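Local atomic coordinates of ABC transporter, substrate-binding protein (Clostridium perfringens, PDB entry 4EDP), a protein that probably binds a solute outside the cell and hands it to a membrane-embedded ABC transporter for uptake. Residues 149-154 and 162-167; 154-159 and 233-238; 87-92 and 277-282; 55-58 and 62-65. One frame throughout, in Å; residues are numbered along the deposited sequence.

Overall arrangement
From the N terminus, contact 4 closes first, a tight reversal in which the residues leading into strand 65-69 fold back on the last turns of helix 46-61. Contact 3 spans far more of the chain, setting strand 89-93 beside helix 276-286, and touches contact 4 through Phe57, which packs on Phe282. Contacts 1 and 2 both fall within the long excursion between residues 92 and 277. Contact 1 folds the connection between strands 135-145 and 168-171 onto itself; contact 2 brings residues 154-159 of that connection to strand 233-237. Their segments alternate, so the two cross, sharing Asn154. Contacts 1 and 2 lie across the chain's centre from contacts 3 and 4, consistent with a two-lobed binding protein.

Contact 1 (149-154 and 162-167); sequences AGIEIN and PELKNK
Ile151 and Ile153 reach across to Leu164, and the tight part of the contact is this small apolar cluster. Leu164 CD2 lies 3.7 Å from Ile151 CD1, while Ile153 CD1 sits 4.0 Å from both Leu164 CD1 and CD2. Ile151 CG2 is 3.9 Å from Leu164 CD2, so both branches of Ile151 touch the leucine, the two side chains lying at a slant. Ile151 CG1 lies anti to the carbonyl carbon (chi1 -59°), which sends CD1 toward the 162-167 segment. With no hydrogen bond between them, the segments meet by apolar contact, which suits branched aliphatic residues that fill space with several methyls. Ile153 and Leu164 are buried, and Ile153 continues onto Ile143 and Val145 of strand 135-145.

Toward solvent the packing thins: Ile151 and Lys167 are partly exposed. Lys167 contributes only its aliphatic stem, CD resting 3.8 Å from Ile151 CD1, and the exposed Glu163 turns its carboxylate away. A type II turn from Leu164 to Lys167 bends the chain here; Asn166, a residue that tolerates positive phi well, occupies its third position. The whole is an irregular strand-to-strand connection folded on itself at the edge of an alpha/beta lobe of the periplasmic-binding-protein fold.

Contact 2 (154-159 and 233-238); sequences NSWEDL and AAVASD
Trp156 and Leu159 both lean on Val235, each crossing the valine at about a right angle. The indole touches with one corner of its six-membered ring: CZ3 lies 4.0 Å from Val235 CG2 and equally far from CG1, with CG2 placed obliquely to the ring. Leu159 approaches the same CG2 with CD1, at a rather tight 3.5 Å. Val235 holds CG1 anti to its backbone N (chi1 170°), leaving CG2 beside that N and within reach of both partners. Leu159 sends its second methyl, CD2, more loosely toward Ala233 CB at 4.5 Å.

Strand alternation sets which residues take part. Ala233 and Val235 face the 154-159 segment, whereas Ala234 and Ala236 point the other way and meet Leu222 of helix 219-227, where small methyls probably let the helix lie close. The polar edge of the buried tryptophan is satisfied elsewhere, NE1 donating to Gly259 O.

The turn carrying Trp156 and Leu159 is braced from within. Ser155 OG accepts from Asp158 N at 3.2 Å, an ST motif. Asp158 OD2 in turn accepts from Asn154 N at 2.8 Å through its anti lone pair, and from Ser155 N above the carboxylate plane. The Ser155-Asp158 exchange resembles the reciprocal pattern of a capping box, here before a short 3-10 turn packed against the sheet of an alpha/beta lobe.

Contact 3 (87-92 and 277-282); sequences IDITYL and DLAYEF. With ACT (acetate ion), chain E.
Ile89 and Ala279 bring their CA atoms within 6.4 Å where strand 89-92 and helix 277-282 pass, their N-to-C directions 36° apart. This is the helix-on-sheet packing of an alpha/beta lobe in the periplasmic-binding-protein fold, with axes 10.2 Å apart. Alanine suits the closest point because its lone methyl lets the helix settle near the strand: Ile89 CG2 lies 3.5 Å from Ala279 CB. The isoleucine places CG1 between its backbone N and carbonyl carbon (chi1 64°), and the CD1 beyond it lies against the CD2 and CE2 side of Phe282.

Phe282 thus meets two strand residues, Ile89 and Tyr91, both around its CE2 atom. The tyrosine and phenylalanine side chains cross at about a right angle, and the ring of Phe282 also meets Phe57 edge-to-face, tying in helix 46-61. A tyrosine fits here because its ring joins the apolar packing while its hydroxyl remains able to bond a polar partner, here an acetate ion probably acquired during crystallisation. Tyr91 OH lies in the plane of the Phe282 ring, at its edge, 3.2 Å from CE2, and donates a 2.6 Å hydrogen bond to the acetate O.

Contact 4 (55-58 and 62-65); sequences EPFA and GVEI
Ala58 and Val63 meet where the chain leaves helix 46-61, a local surface contact in which the outgoing residues fold back over the last turn on their way to strand 65-69. The defining bond runs from Val63 N to Ala58 O, 3.0 Å long and nearly straight at 164°, with the donor lying in the carbonyl plane. It joins residues five apart, and Gly62 between them is the first to leave helical geometry, with positive phi: together these are the hallmarks of a Schellman motif. Glycine fits because this left-handed conformation (phi 59°) is strained for residues with a CB, while glycine adopts it easily.

Apolar contacts accompany the bond. With Val63 CG1 anti to the carbonyl carbon (chi1 -56°), CG2 falls between the backbone N and the carbonyl carbon and comes over the helix end, 4.0 Å from Ala58 CA. The small methyl of Ala58 leaves room for the returning chain, and its CB lies 3.2 Å from Val63 O. Farther along, Ile65 crosses Phe57 at about a right angle and touches the ring obliquely, CD1 being 3.8 Å from Phe57 CD2. Phe57, the buried member, also packs on Leu278 of helix 276-286.

The chemistry is therefore double: Val63 N gives Ala58 O a nearly straight bond from beyond the helix, while Ile65 and Val63 touch Phe57, so a polar bond and apolar contacts act together at this turn.

Contact 1 (149-154 and 162-167)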
loop_
_atom_site.group_PDB
_atom_site.type_symbol
_atom_site.label_atom_id
_atom_site.label_comp_id
_atom_site.label_asym_id
_atom_site.label_seq_id
_atom_site.Cartn_x
_atom_site.Cartn_y
_atom_site.Cartn_z
ATOM N N ALA A 149 -25.385 -13.778 4.318
ATOM C CA ALA A 149 -25.237 -15.121 3.789
ATOM C C ALA A 149 -25.134 -16.091 4.969
ATOM O O ALA A 149 -25.214 -17.305 4.796
ATOM C CB ALA A 149 -24.006 -15.218 2.898
ATOM N N GLY A 150 -24.946 -15.551 6.166
ATOM C CA GLY A 150 -24.847 -16.358 7.381
ATOM C C GLY A 150 -23.628 -17.274 7.471
ATOM O O GLY A 150 -23.666 -18.280 8.166
ATOM N N ILE A 151 -22.565 -16.960 6.749
ATOM C CA ILE A 151 -21.343 -17.762 6.813
ATOM C C ILE A 151 -20.389 -16.997 7.707
ATOM O O ILE A 151 -20.034 -15.866 7.392
ATOM C CB ILE A 151 -20.707 -17.979 5.428
ATOM C CG1 ILE A 151 -21.670 -18.682 4.477
ATOM C CG2 ILE A 151 -19.423 -18.803 5.541
ATOM C CD1 ILE A 151 -21.153 -18.751 3.052
ATOM N N GLU A 152 -19.987 -17.593 8.821
ATOM C CA GLU A 152 -19.073 -16.937 9.750
ATOM C C GLU A 152 -17.637 -16.885 9.212
ATOM O O GLU A 152 -17.053 -17.916 8.846
ATOM C CB GLU A 152 -19.088 -17.650 11.095
ATOM C CG GLU A 152 -18.279 -16.951 12.175
ATOM C CD GLU A 152 -18.899 -15.629 12.656
ATOM O OE1 GLU A 152 -20.054 -15.308 12.300
ATOM O OE2 GLU A 152 -18.219 -14.931 13.434
ATOM N N ILE A 153 -17.087 -15.669 9.152
ATOM C CA ILE A 153 -15.728 -15.432 8.678
ATOM C C ILE A 153 -15.073 -14.445 9.643
ATOM O O ILE A 153 -15.442 -13.258 9.679
ATOM C CB ILE A 153 -15.701 -14.837 7.243
ATOM C CG1 ILE A 153 -16.447 -15.741 6.267
ATOM C CG2 ILE A 153 -14.262 -14.627 6.805
ATOM C CD1 ILE A 153 -16.679 -15.131 4.887
ATOM N N ASN A 154 -14.119 -14.933 10.426
ATOM C CA ASN A 154 -13.432 -14.111 11.424
ATOM C C ASN A 154 -11.939 -13.958 11.169
ATOM O O ASN A 154 -11.364 -12.878 11.305
ATOM C CB ASN A 154 -13.624 -14.746 12.806
ATOM C CG ASN A 154 -15.059 -14.678 13.280
ATOM O OD1 ASN A 154 -15.633 -13.595 13.365
ATOM N ND2 ASN A 154 -15.631 -15.824 13.624
ATOM N N PRO A 162 -15.162 -24.901 3.520
ATOM C CA PRO A 162 -15.878 -25.543 2.414
ATOM C C PRO A 162 -17.211 -24.874 2.119
ATOM O O PRO A 162 -17.713 -24.974 0.999
ATOM C CB PRO A 162 -16.055 -26.974 2.892
ATOM C CG PRO A 162 -15.890 -26.925 4.364
ATOM C CD PRO A 162 -14.933 -25.826 4.642
ATOM N N GLU A 163 -17.792 -24.185 3.102
ATOM C CA GLU A 163 -19.047 -23.491 2.833
ATOM C C GLU A 163 -18.879 -22.327 1.853
ATOM O O GLU A 163 -19.884 -21.817 1.301
ATOM C CB GLU A 163 -19.682 -22.946 4.116
ATOM C CG GLU A 163 -20.181 -23.970 5.090
ATOM C CD GLU A 163 -19.116 -24.632 5.966
ATOM O OE1 GLU A 163 -17.900 -24.293 5.915
ATOM O OE2 GLU A 163 -19.543 -25.519 6.746
ATOM N N LEU A 164 -17.644 -21.884 1.628
ATOM C CA LEU A 164 -17.397 -20.765 0.713
ATOM C C LEU A 164 -17.109 -21.142 -0.750
ATOM O O LEU A 164 -16.540 -20.331 -1.487
ATOM C CB LEU A 164 -16.295 -19.873 1.267
ATOM C CG LEU A 164 -16.642 -19.055 2.511
ATOM C CD1 LEU A 164 -15.393 -18.461 3.143
ATOM C CD2 LEU A 164 -17.652 -17.958 2.179
ATOM N N LYS A 165 -17.487 -22.354 -1.174
ATOM C CA LYS A 165 -17.299 -22.753 -2.582
ATOM C C LYS A 165 -17.901 -21.689 -3.483
ATOM O O LYS A 165 -19.046 -21.281 -3.274
ATOM C CB LYS A 165 -18.038 -24.030 -2.957
ATOM C CG LYS A 165 -17.791 -25.274 -2.183
ATOM C CD LYS A 165 -16.387 -25.723 -2.270
ATOM C CE LYS A 165 -16.237 -27.130 -1.657
ATOM N NZ LYS A 165 -14.806 -27.535 -1.539
ATOM N N ASN A 166 -17.139 -21.242 -4.479
ATOM C CA ASN A 166 -17.615 -20.277 -5.452
ATOM C C ASN A 166 -18.148 -18.992 -4.795
ATOM O O ASN A 166 -19.114 -18.422 -5.289
ATOM C CB ASN A 166 -18.769 -20.889 -6.270
ATOM C CG ASN A 166 -18.482 -22.301 -6.767
ATOM O OD1 ASN A 166 -19.305 -23.215 -6.573
ATOM N ND2 ASN A 166 -17.340 -22.492 -7.413
ATOM N N LYS A 167 -17.528 -18.518 -3.717
ATOM C CA LYS A 167 -18.068 -17.310 -3.032
ATOM C C LYS A 167 -17.066 -16.220 -2.649
ATOM O O LYS A 167 -17.462 -15.232 -2.036
ATOM C CB LYS A 167 -18.841 -17.744 -1.786
ATOM C CG LYS A 167 -20.160 -18.398 -2.053
ATOM C CD LYS A 167 -20.850 -18.764 -0.753
ATOM C CE LYS A 167 -22.347 -18.968 -0.954
ATOM N NZ LYS A 167 -22.664 -19.946 -2.009
#

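Contact 2 (154-159 and 233-238)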
loop_
_atom_site.group_PDB
_atom_site.type_symbol
_atom_site.label_atom_id
_atom_site.label_comp_id
_atom_site.label_asym_id
_atom_site.label_seq_id
_atom_site.Cartn_x
_atom_site.Cartn_y
_atom_site.Cartn_z
ATOM N N ASN A 154 -14.119 -14.933 10.426
ATOM C CA ASN A 154 -13.432 -14.111 11.424
ATOM C C ASN A 154 -11.939 -13.958 11.169
ATOM O O ASN A 154 -11.364 -12.878 11.305
ATOM C CB ASN A 154 -13.624 -14.746 12.806
ATOM C CG ASN A 154 -15.059 -14.678 13.280
ATOM O OD1 ASN A 154 -15.633 -13.595 13.365
ATOM N ND2 ASN A 154 -15.631 -15.824 13.624
ATOM N N SER A 155 -11.324 -15.043 10.736
ATOM C CA SER A 155 -9.869 -15.103 10.555
ATOM C C SER A 155 -9.543 -15.271 9.072
ATOM O O SER A 155 -10.424 -15.585 8.268
ATOM C CB SER A 155 -9.342 -16.323 11.294
ATOM O OG SER A 155 -9.839 -17.496 10.677
ATOM N N TRP A 156 -8.279 -15.087 8.697
ATOM C CA TRP A 156 -7.891 -15.300 7.314
ATOM C C TRP A 156 -8.116 -16.766 6.921
ATOM O O TRP A 156 -8.544 -17.063 5.799
ATOM C CB TRP A 156 -6.408 -14.978 7.090
ATOM C CG TRP A 156 -6.018 -13.526 7.241
ATOM C CD1 TRP A 156 -5.142 -13.002 8.166
ATOM C CD2 TRP A 156 -6.465 -12.415 6.453
ATOM N NE1 TRP A 156 -5.032 -11.648 7.999
ATOM C CE2 TRP A 156 -5.823 -11.260 6.954
ATOM C CE3 TRP A 156 -7.351 -12.274 5.377
ATOM C CZ2 TRP A 156 -6.057 -9.996 6.434
ATOM C CZ3 TRP A 156 -7.572 -11.020 4.865
ATOM C CH2 TRP A 156 -6.942 -9.899 5.385
ATOM N N GLU A 157 -7.825 -17.673 7.853
ATOM C CA GLU A 157 -7.964 -19.100 7.593
ATOM C C GLU A 157 -9.400 -19.526 7.269
ATOM O O GLU A 157 -9.601 -20.525 6.576
ATOM C CB GLU A 157 -7.404 -19.924 8.749
ATOM C CG GLU A 157 -5.877 -19.740 8.959
ATOM C CD GLU A 157 -5.423 -18.461 9.671
ATOM O OE1 GLU A 157 -6.256 -17.636 10.152
ATOM O OE2 GLU A 157 -4.171 -18.311 9.787
ATOM N N ASP A 158 -10.378 -18.774 7.772
ATOM C CA ASP A 158 -11.797 -19.058 7.504
ATOM C C ASP A 158 -12.135 -18.949 6.011
ATOM O O ASP A 158 -13.145 -19.496 5.566
ATOM C CB ASP A 158 -12.745 -18.155 8.323
ATOM C CG ASP A 158 -12.796 -18.505 9.800
ATOM O OD1 ASP A 158 -12.491 -19.658 10.195
ATOM O OD2 ASP A 158 -13.195 -17.610 10.571
ATOM N N LEU A 159 -11.304 -18.258 5.228
ATOM C CA LEU A 159 -11.550 -18.143 3.779
ATOM C C LEU A 159 -11.480 -19.511 3.082
ATOM O O LEU A 159 -12.018 -19.677 1.993
ATOM C CB LEU A 159 -10.547 -17.172 3.134
ATOM C CG LEU A 159 -10.691 -15.697 3.558
ATOM C CD1 LEU A 159 -9.506 -14.877 3.015
ATOM C CD2 LEU A 159 -12.029 -15.102 3.105
ATOM N N ALA A 233 -17.673 -12.838 0.137
ATOM C CA ALA A 233 -16.479 -12.277 0.786
ATOM C C ALA A 233 -15.361 -11.930 -0.179
ATOM O O ALA A 233 -15.223 -12.547 -1.239
ATOM C CB ALA A 233 -15.926 -13.266 1.839
ATOM N N ALA A 234 -14.570 -10.927 0.179
ATOM C CA ALA A 234 -13.402 -10.562 -0.617
ATOM C C ALA A 234 -12.274 -10.028 0.254
ATOM O O ALA A 234 -12.519 -9.316 1.238
ATOM C CB ALA A 234 -13.754 -9.504 -1.702
ATOM N N VAL A 235 -11.044 -10.396 -0.074
ATOM C CA VAL A 235 -9.889 -9.808 0.596
ATOM C C VAL A 235 -9.720 -8.503 -0.178
ATOM O O VAL A 235 -9.510 -8.527 -1.389
ATOM C CB VAL A 235 -8.632 -10.677 0.493
ATOM C CG1 VAL A 235 -7.413 -9.920 0.994
ATOM C CG2 VAL A 235 -8.828 -11.993 1.226
ATOM N N ALA A 236 -9.825 -7.372 0.502
ATOM C CA ALA A 236 -9.802 -6.092 -0.173
ATOM C C ALA A 236 -9.290 -4.952 0.700
ATOM O O ALA A 236 -9.334 -5.010 1.920
ATOM C CB ALA A 236 -11.203 -5.767 -0.627
ATOM N N SER A 237 -8.864 -3.889 0.036
ATOM C CA SER A 237 -8.331 -2.724 0.707
ATOM C C SER A 237 -9.388 -1.902 1.422
ATOM O O SER A 237 -10.591 -2.014 1.152
ATOM C CB SER A 237 -7.657 -1.827 -0.330
ATOM O OG SER A 237 -8.631 -1.248 -1.208
ATOM N N ASP A 238 -8.913 -1.061 2.332
ATOM C CA ASP A 238 -9.736 -0.108 3.039
ATOM C C ASP A 238 -10.502 0.769 2.038
ATOM O O ASP A 238 -11.704 1.015 2.210
ATOM C CB ASP A 238 -8.871 0.739 3.988
ATOM C CG ASP A 238 -7.539 1.216 3.356
ATOM O OD1 ASP A 238 -7.339 1.151 2.121
ATOM O OD2 ASP A 238 -6.686 1.688 4.131
#

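Contact 3 (87-92 and 277-282)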
loop_
_atom_site.group_PDB
_atom_site.type_symbol
_atom_site.label_atom_id
_atom_site.label_comp_id
_atom_site.label_asym_id
_atom_site.label_seq_id
_atom_site.Cartn_x
_atom_site.Cartn_y
_atom_site.Cartn_z
ATOM N N ILE A 87 14.975 14.713 -11.914
ATOM C CA ILE A 87 14.074 14.521 -10.785
ATOM C C ILE A 87 14.848 14.638 -9.456
ATOM O O ILE A 87 15.955 14.112 -9.329
ATOM C CB ILE A 87 13.365 13.153 -10.900
ATOM C CG1 ILE A 87 12.484 13.126 -12.158
ATOM C CG2 ILE A 87 12.518 12.864 -9.664
ATOM C CD1 ILE A 87 11.788 11.815 -12.378
ATOM N N ASP A 88 14.255 15.338 -8.486
ATOM C CA ASP A 88 14.838 15.531 -7.148
ATOM C C ASP A 88 14.244 14.530 -6.140
ATOM O O ASP A 88 14.954 13.888 -5.358
ATOM C CB ASP A 88 14.592 16.963 -6.684
ATOM C CG ASP A 88 15.354 17.989 -7.522
ATOM O OD1 ASP A 88 16.597 17.846 -7.634
ATOM O OD2 ASP A 88 14.727 18.954 -8.024
ATOM N N ILE A 89 12.930 14.428 -6.131
ATOM C CA ILE A 89 12.299 13.468 -5.235
ATOM C C ILE A 89 11.262 12.651 -5.972
ATOM O O ILE A 89 10.605 13.141 -6.892
ATOM C CB ILE A 89 11.688 14.087 -3.985
ATOM C CG1 ILE A 89 10.549 15.008 -4.321
ATOM C CG2 ILE A 89 12.754 14.796 -3.134
ATOM C CD1 ILE A 89 9.693 15.251 -3.129
ATOM N N THR A 90 11.109 11.409 -5.526
ATOM C CA THR A 90 10.238 10.457 -6.172
ATOM C C THR A 90 9.254 9.770 -5.242
ATOM O O THR A 90 9.645 9.164 -4.233
ATOM C CB THR A 90 11.108 9.368 -6.833
ATOM O OG1 THR A 90 11.985 9.972 -7.808
ATOM C CG2 THR A 90 10.252 8.294 -7.505
ATOM N N TYR A 91 7.981 9.885 -5.588
ATOM C CA TYR A 91 6.882 9.226 -4.865
ATOM C C TYR A 91 6.568 7.897 -5.578
ATOM O O TYR A 91 6.309 7.885 -6.783
ATOM C CB TYR A 91 5.600 10.071 -4.896
ATOM C CG TYR A 91 5.446 11.238 -3.944
ATOM C CD1 TYR A 91 6.080 12.448 -4.162
ATOM C CD2 TYR A 91 4.578 11.151 -2.862
ATOM C CE1 TYR A 91 5.884 13.531 -3.296
ATOM C CE2 TYR A 91 4.382 12.212 -2.001
ATOM C CZ TYR A 91 5.040 13.404 -2.223
ATOM O OH TYR A 91 4.831 14.459 -1.378
ATOM N N LEU A 92 6.595 6.782 -4.850
ATOM C CA LEU A 92 6.262 5.466 -5.404
ATOM C C LEU A 92 5.658 4.559 -4.346
ATOM O O LEU A 92 5.836 4.769 -3.139
ATOM C CB LEU A 92 7.520 4.729 -5.924
ATOM C CG LEU A 92 8.294 5.276 -7.140
ATOM C CD1 LEU A 92 9.692 4.643 -7.252
ATOM C CD2 LEU A 92 7.465 5.065 -8.400
ATOM N N ASP A 277 19.410 19.357 -0.189
ATOM C CA ASP A 277 19.016 20.002 1.066
ATOM C C ASP A 277 17.522 20.316 1.049
ATOM O O ASP A 277 16.822 20.046 2.029
ATOM C CB ASP A 277 19.823 21.268 1.316
ATOM C CG ASP A 277 21.254 20.969 1.676
ATOM O OD1 ASP A 277 21.523 19.834 2.122
ATOM O OD2 ASP A 277 22.099 21.867 1.534
ATOM N N LEU A 278 17.042 20.861 -0.069
ATOM C CA LEU A 278 15.631 21.196 -0.227
ATOM C C LEU A 278 14.787 19.904 -0.238
ATOM O O LEU A 278 13.662 19.876 0.277
ATOM C CB LEU A 278 15.421 21.967 -1.536
ATOM C CG LEU A 278 14.050 22.588 -1.785
ATOM C CD1 LEU A 278 13.777 23.696 -0.773
ATOM C CD2 LEU A 278 13.949 23.147 -3.210
ATOM N N ALA A 279 15.328 18.853 -0.851
ATOM C CA ALA A 279 14.656 17.548 -0.906
ATOM C C ALA A 279 14.428 17.014 0.510
ATOM O O ALA A 279 13.337 16.527 0.825
ATOM C CB ALA A 279 15.476 16.560 -1.725
ATOM N N TYR A 280 15.460 17.093 1.356
ATOM C CA TYR A 280 15.317 16.658 2.749
ATOM C C TYR A 280 14.256 17.485 3.476
ATOM O O TYR A 280 13.450 16.942 4.220
ATOM C CB TYR A 280 16.640 16.756 3.505
ATOM C CG TYR A 280 17.543 15.567 3.332
ATOM C CD1 TYR A 280 17.313 14.404 4.052
ATOM C CD2 TYR A 280 18.641 15.603 2.483
ATOM C CE1 TYR A 280 18.141 13.307 3.913
ATOM C CE2 TYR A 280 19.479 14.503 2.341
ATOM C CZ TYR A 280 19.222 13.362 3.058
ATOM O OH TYR A 280 20.029 12.246 2.937
ATOM N N GLU A 281 14.276 18.804 3.287
ATOM C CA GLU A 281 13.285 19.679 3.915
ATOM C C GLU A 281 11.882 19.264 3.498
ATOM O O GLU A 281 10.954 19.251 4.314
ATOM C CB GLU A 281 13.544 21.165 3.568
ATOM C CG GLU A 281 14.778 21.734 4.247
ATOM C CD GLU A 281 15.118 23.147 3.798
ATOM O OE1 GLU A 281 14.578 23.614 2.781
ATOM O OE2 GLU A 281 15.956 23.779 4.454
ATOM N N PHE A 282 11.718 18.914 2.230
ATOM C CA PHE A 282 10.418 18.520 1.753
ATOM C C PHE A 282 9.923 17.213 2.376
ATOM O O PHE A 282 8.747 17.118 2.759
ATOM C CB PHE A 282 10.365 18.400 0.231
ATOM C CG PHE A 282 8.998 18.054 -0.258
ATOM C CD1 PHE A 282 8.085 19.042 -0.544
ATOM C CD2 PHE A 282 8.602 16.740 -0.354
ATOM C CE1 PHE A 282 6.802 18.726 -0.942
ATOM C CE2 PHE A 282 7.320 16.413 -0.765
ATOM C CZ PHE A 282 6.423 17.403 -1.061
HETATM C C ACT E . 1.753 13.710 0.225
HETATM O O ACT E . 2.908 14.185 0.404
HETATM O OXT ACT E . 1.124 13.363 1.260
HETATM C CH3 ACT E . 1.136 13.568 -1.136
#

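Contact 4 (55-58 and 62-65)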
loop_
_atom_site.group_PDB
_atom_site.type_symbol
_atom_site.label_atom_id
_atom_site.label_comp_id
_atom_site.label_asym_id
_atom_site.label_seq_id
_atom_site.Cartn_x
_atom_site.Cartn_y
_atom_site.Cartn_z
ATOM N N GLU A 55 2.076 23.749 -3.052
ATOM C CA GLU A 55 2.051 25.206 -3.026
ATOM C C GLU A 55 2.462 25.808 -1.690
ATOM O O GLU A 55 3.233 26.781 -1.662
ATOM C CB GLU A 55 0.682 25.727 -3.458
ATOM C CG GLU A 55 0.454 25.716 -4.964
ATOM C CD GLU A 55 1.252 26.793 -5.705
ATOM O OE1 GLU A 55 2.196 27.377 -5.117
ATOM O OE2 GLU A 55 0.922 27.070 -6.886
ATOM N N PRO A 56 1.956 25.251 -0.578
ATOM C CA PRO A 56 2.362 25.847 0.680
ATOM C C PRO A 56 3.866 25.752 0.895
ATOM O O PRO A 56 4.479 26.711 1.364
ATOM C CB PRO A 56 1.578 25.042 1.714
ATOM C CG PRO A 56 0.368 24.608 0.976
ATOM C CD PRO A 56 0.871 24.274 -0.390
ATOM N N PHE A 57 4.454 24.615 0.531
ATOM C CA PHE A 57 5.898 24.410 0.656
ATOM C C PHE A 57 6.636 25.421 -0.225
ATOM O O PHE A 57 7.541 26.126 0.234
ATOM C CB PHE A 57 6.274 22.979 0.252
ATOM C CG PHE A 57 7.740 22.676 0.402
ATOM C CD1 PHE A 57 8.250 22.270 1.618
ATOM C CD2 PHE A 57 8.596 22.796 -0.675
ATOM C CE1 PHE A 57 9.603 21.995 1.764
ATOM C CE2 PHE A 57 9.946 22.520 -0.546
ATOM C CZ PHE A 57 10.454 22.122 0.679
ATOM N N ALA A 58 6.229 25.490 -1.488
ATOM C CA ALA A 58 6.826 26.414 -2.460
ATOM C C ALA A 58 6.834 27.860 -1.970
ATOM O O ALA A 58 7.823 28.576 -2.142
ATOM C CB ALA A 58 6.092 26.315 -3.790
ATOM N N GLY A 62 10.156 29.814 -0.833
ATOM C CA GLY A 62 10.460 30.680 -1.958
ATOM C C GLY A 62 11.077 29.924 -3.117
ATOM O O GLY A 62 12.129 30.318 -3.622
ATOM N N VAL A 63 10.429 28.831 -3.525
ATOM C CA VAL A 63 10.895 28.006 -4.646
ATOM C C VAL A 63 9.726 27.596 -5.538
ATOM O O VAL A 63 8.560 27.781 -5.172
ATOM C CB VAL A 63 11.612 26.713 -4.171
ATOM C CG1 VAL A 63 12.760 27.054 -3.252
ATOM C CG2 VAL A 63 10.635 25.775 -3.463
ATOM N N GLU A 64 10.051 27.053 -6.710
ATOM C CA GLU A 64 9.051 26.576 -7.649
ATOM C C GLU A 64 9.040 25.044 -7.663
ATOM O O GLU A 64 10.095 24.415 -7.677
ATOM C CB GLU A 64 9.339 27.076 -9.062
ATOM C CG GLU A 64 8.300 26.607 -10.081
ATOM C CD GLU A 64 8.542 27.124 -11.495
ATOM O OE1 GLU A 64 9.304 28.104 -11.672
ATOM O OE2 GLU A 64 7.943 26.554 -12.435
ATOM N N ILE A 65 7.852 24.450 -7.638
ATOM C CA ILE A 65 7.732 22.996 -7.709
ATOM C C ILE A 65 7.201 22.603 -9.084
ATOM O O ILE A 65 6.276 23.228 -9.630
ATOM C CB ILE A 65 6.883 22.418 -6.555
ATOM C CG1 ILE A 65 7.663 22.566 -5.248
ATOM C CG2 ILE A 65 6.576 20.931 -6.793
ATOM C CD1 ILE A 65 6.994 22.012 -4.031
#